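Side-chain contacts in carbonic anhydrase (Porphyridium purpureum, PDB 1DDZ), which probably catalyses the reversible hydration of carbon dioxide to hydrogencarbonate and a proton, as a zinc enzyme of the beta-class carbonic anhydrase family: residues A[11-14]-A[15-19]; A[185-188]-A[189-192]. One frame throughout, in Å; residues are numbered along the deposited sequence.

Interaction 1 (A[11-14]-A[15-19]); sequences SDLE and KKFIE
The Phe17 ring meets Leu13 at its edge: methyl CD2 of Leu13 sits near the ring plane, 3.5 Å from CE2 of Phe17, and the carbonyl oxygen Leu13 O also approaches that edge, in plane. The two residues are one turn apart in the first turns of helix 12-25, which opens with a capping box, and their side chains run side by side in the same direction. That direction is inward: Leu13 touches His443 and Cys446 of helix 426-447, while Phe17 stacks on the His443 ring and reaches Leu439, Met442 and Val481. Large apolar groups suit this buried flank, through which the N-terminal helix packs on the second carbonic anhydrase domain.

Ser11 is the N-cap. Its OG accepts a weak, straight bond from Glu14 N (3.3 Å, 171°), and Glu14 returns a carboxylate oxygen, OE2, to Ser11 N at 2.9 Å, met from above the carboxylate plane. Backbone N-H groups at a helix start lack carbonyl partners from a preceding turn, so a short hydroxyl and a glutamate three residues on fit these positions. The OG of Ser11 is also hydrogen-bonded to Asp486, and Glu14 OE1 forms a salt bridge with Arg410 of the second subunit, so the box lies at the subunit interface.

On the exposed flank, Lys15 has CG beside its own backbone N (chi1 -67°) and is extended beyond it, which runs the chain back past Ser11 O, 3.5 Å from CG of Lys15, to end near the Asp12 carboxylate. The charged ends stop short of a salt bridge. One water spans them, donating to OD1 of Asp12 at 2.8 Å and accepting from NZ of Lys15 at 3.1 Å.

Interaction 2 (A[185-188]-A[189-192]); sequences LEQV and HNVC
Two torsions set Gln187 and Asn190 side by side: each carries CG beside its own backbone N, at chi1 -55° and -70° respectively, and Gln187 then bends at chi2. They lie about one turn apart on helix 172-193, within the first carbonic anhydrase domain, and this pairing is an i to i+3 contact along one face of an alpha-helix. OE1 of Gln187 and ND2 of Asn190 come to 3.6 Å, with the amide planes 85° apart. Their polar ends bond to the loop at Cys102: OE1 of Gln187 accepts from Cys102 N and ND2 of Asn190 donates to Cys102 O, while NE2 of Gln187 donates to OD1 of Asn183. One amide supplies an acceptor and the other a donor, which suits them to meeting both N and O of Cys102.

The neighbouring face is apolar. Val188 and Val191 pack on Val127 and Val209, in strands 124-130 and 208-214, and compact branched side chains suit a helix face that lies on a sheet. Cys192, one turn beyond Val188, also touches Val209; its SG lies 4.3 Å from CG1 of Val188.

Glu186 is partly exposed and its OE1 forms a salt bridge with Arg160 of the second subunit. His189 has CG anti to its backbone N, which places the imidazole against Leu267 and Met271 of helix 266-279. The ring keeps one polar link to its neighbour, a weak but straight bond from ND1 of His189 to OD1 of Asn190, 3.3 Å long, with OD1 in plane at the ring edge.

Interactions 1 and 2 are both single-helix contacts, but they belong to different helices on opposite sides of the chain's centre, with centres 43 Å apart. Interaction 1 is partly buried and peripheral: it starts the N-terminal helix, with an apolar flank on the second domain and charged residues at the surface, one pair joined through water. Interaction 2 is buried, in the C-terminal turns of a long helix packed against the sheet of the first domain; its amides pair with backbone, and the side chain of Gln187 lies about 10 Å from those of the zinc ligands Cys74 and Cys133. Each also sends one glutamate to an arginine of the second subunit.

Interaction 1 (A[11-14]-A[15-19])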
# COMPACT_ATOMS: atom_id res chain seq x y z
N SER A 11 -25.62 7.51 9.10
CA SER A 11 -25.68 6.24 9.80
C SER A 11 -25.50 6.56 11.27
O SER A 11 -25.10 7.68 11.62
CB SER A 11 -24.54 5.31 9.36
OG SER A 11 -23.27 5.86 9.69
N ASP A 12 -25.73 5.57 12.11
CA ASP A 12 -25.55 5.73 13.54
C ASP A 12 -24.12 6.09 13.88
O ASP A 12 -23.89 6.89 14.78
CB ASP A 12 -25.94 4.46 14.25
CG ASP A 12 -27.42 4.15 14.12
OD1 ASP A 12 -28.19 5.05 13.69
OD2 ASP A 12 -27.81 3.01 14.45
N LEU A 13 -23.15 5.53 13.15
CA LEU A 13 -21.75 5.85 13.40
C LEU A 13 -21.55 7.35 13.17
O LEU A 13 -20.96 8.04 13.99
CB LEU A 13 -20.82 5.09 12.47
CG LEU A 13 -19.57 4.44 13.06
CD1 LEU A 13 -18.52 4.39 11.98
CD2 LEU A 13 -19.06 5.17 14.26
N GLU A 14 -22.04 7.83 12.03
CA GLU A 14 -21.95 9.24 11.66
C GLU A 14 -22.54 10.16 12.73
O GLU A 14 -21.92 11.14 13.13
CB GLU A 14 -22.62 9.49 10.30
CG GLU A 14 -21.64 9.46 9.11
CD GLU A 14 -22.21 8.86 7.81
OE1 GLU A 14 -21.38 8.49 6.94
OE2 GLU A 14 -23.45 8.76 7.65
N LYS A 15 -23.72 9.80 13.24
CA LYS A 15 -24.38 10.60 14.27
C LYS A 15 -23.51 10.61 15.50
O LYS A 15 -23.24 11.66 16.09
CB LYS A 15 -25.74 10.02 14.61
CG LYS A 15 -26.74 10.10 13.48
CD LYS A 15 -28.04 9.49 13.93
CE LYS A 15 -29.08 9.49 12.83
NZ LYS A 15 -30.26 8.70 13.30
N LYS A 16 -23.07 9.42 15.90
CA LYS A 16 -22.20 9.27 17.05
C LYS A 16 -20.99 10.20 16.96
O LYS A 16 -20.65 10.88 17.93
CB LYS A 16 -21.74 7.83 17.17
CG LYS A 16 -20.77 7.60 18.32
CD LYS A 16 -21.46 7.95 19.62
CE LYS A 16 -20.53 7.82 20.81
NZ LYS A 16 -21.29 7.80 22.10
N PHE A 17 -20.33 10.26 15.82
CA PHE A 17 -19.17 11.13 15.75
C PHE A 17 -19.46 12.62 15.77
O PHE A 17 -18.70 13.36 16.39
CB PHE A 17 -18.17 10.69 14.69
CG PHE A 17 -17.23 9.62 15.17
CD1 PHE A 17 -15.98 9.95 15.70
CD2 PHE A 17 -17.63 8.29 15.22
CE1 PHE A 17 -15.16 8.99 16.27
CE2 PHE A 17 -16.81 7.32 15.79
CZ PHE A 17 -15.59 7.67 16.31
N ILE A 18 -20.61 13.03 15.25
CA ILE A 18 -21.01 14.43 15.28
C ILE A 18 -21.14 14.80 16.76
O ILE A 18 -20.67 15.84 17.19
CB ILE A 18 -22.34 14.63 14.56
CG1 ILE A 18 -22.14 14.59 13.05
CG2 ILE A 18 -22.96 15.97 14.96
CD1 ILE A 18 -23.43 14.45 12.27
N GLU A 19 -21.69 13.89 17.54
CA GLU A 19 -21.86 14.07 18.97
C GLU A 19 -20.49 14.16 19.69
O GLU A 19 -20.29 15.00 20.55
CB GLU A 19 -22.64 12.87 19.49
CG GLU A 19 -23.44 13.08 20.73
CD GLU A 19 -24.47 11.96 20.90
OE1 GLU A 19 -24.44 11.26 21.94
OE2 GLU A 19 -25.30 11.76 19.98
O HOH W 1 -29.10 6.49 11.43

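Interaction 2 (A[185-188]-A[189-192])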
# COMPACT_ATOMS: atom_id res chain seq x y z
N LEU A 185 16.73 -10.34 8.07
CA LEU A 185 17.77 -10.08 7.06
C LEU A 185 17.18 -9.58 5.75
O LEU A 185 17.75 -8.71 5.09
CB LEU A 185 18.60 -11.33 6.76
CG LEU A 185 20.09 -11.32 7.09
CD1 LEU A 185 20.76 -12.49 6.39
CD2 LEU A 185 20.73 -10.02 6.66
N GLU A 186 16.06 -10.16 5.36
CA GLU A 186 15.39 -9.73 4.14
C GLU A 186 14.85 -8.28 4.29
O GLU A 186 14.95 -7.46 3.39
CB GLU A 186 14.27 -10.73 3.83
CG GLU A 186 14.14 -11.09 2.35
CD GLU A 186 15.47 -11.57 1.72
OE1 GLU A 186 16.00 -10.79 0.90
OE2 GLU A 186 15.94 -12.71 2.01
N GLN A 187 14.30 -7.95 5.45
CA GLN A 187 13.79 -6.60 5.68
C GLN A 187 14.97 -5.59 5.66
O GLN A 187 14.86 -4.53 5.07
CB GLN A 187 12.97 -6.52 6.98
CG GLN A 187 11.80 -7.53 7.09
CD GLN A 187 11.05 -7.75 5.78
OE1 GLN A 187 10.64 -6.81 5.12
NE2 GLN A 187 10.90 -9.01 5.38
N VAL A 188 16.10 -5.96 6.25
CA VAL A 188 17.28 -5.09 6.23
C VAL A 188 17.64 -4.82 4.78
O VAL A 188 17.93 -3.69 4.39
CB VAL A 188 18.46 -5.74 6.96
CG1 VAL A 188 19.78 -5.01 6.63
CG2 VAL A 188 18.21 -5.70 8.45
N HIS A 189 17.60 -5.87 3.96
CA HIS A 189 17.89 -5.69 2.54
C HIS A 189 16.93 -4.65 1.93
O HIS A 189 17.34 -3.77 1.15
CB HIS A 189 17.70 -7.02 1.78
CG HIS A 189 17.81 -6.86 0.28
ND1 HIS A 189 16.72 -6.60 -0.53
CD2 HIS A 189 18.89 -6.85 -0.53
CE1 HIS A 189 17.13 -6.42 -1.77
NE2 HIS A 189 18.45 -6.57 -1.79
N ASN A 190 15.65 -4.79 2.24
CA ASN A 190 14.62 -3.90 1.73
C ASN A 190 14.84 -2.45 2.20
O ASN A 190 14.69 -1.52 1.41
CB ASN A 190 13.24 -4.41 2.12
CG ASN A 190 12.86 -5.68 1.38
OD1 ASN A 190 13.58 -6.10 0.46
ND2 ASN A 190 11.74 -6.28 1.74
N VAL A 191 15.23 -2.27 3.45
CA VAL A 191 15.48 -0.91 3.94
C VAL A 191 16.61 -0.26 3.13
O VAL A 191 16.46 0.86 2.65
CB VAL A 191 15.84 -0.92 5.42
CG1 VAL A 191 16.29 0.46 5.84
CG2 VAL A 191 14.64 -1.36 6.24
N CYS A 192 17.71 -1.00 2.92
CA CYS A 192 18.87 -0.48 2.16
C CYS A 192 18.55 -0.19 0.72
O CYS A 192 19.17 0.69 0.12
CB CYS A 192 20.04 -1.47 2.17
SG CYS A 192 20.59 -1.94 3.79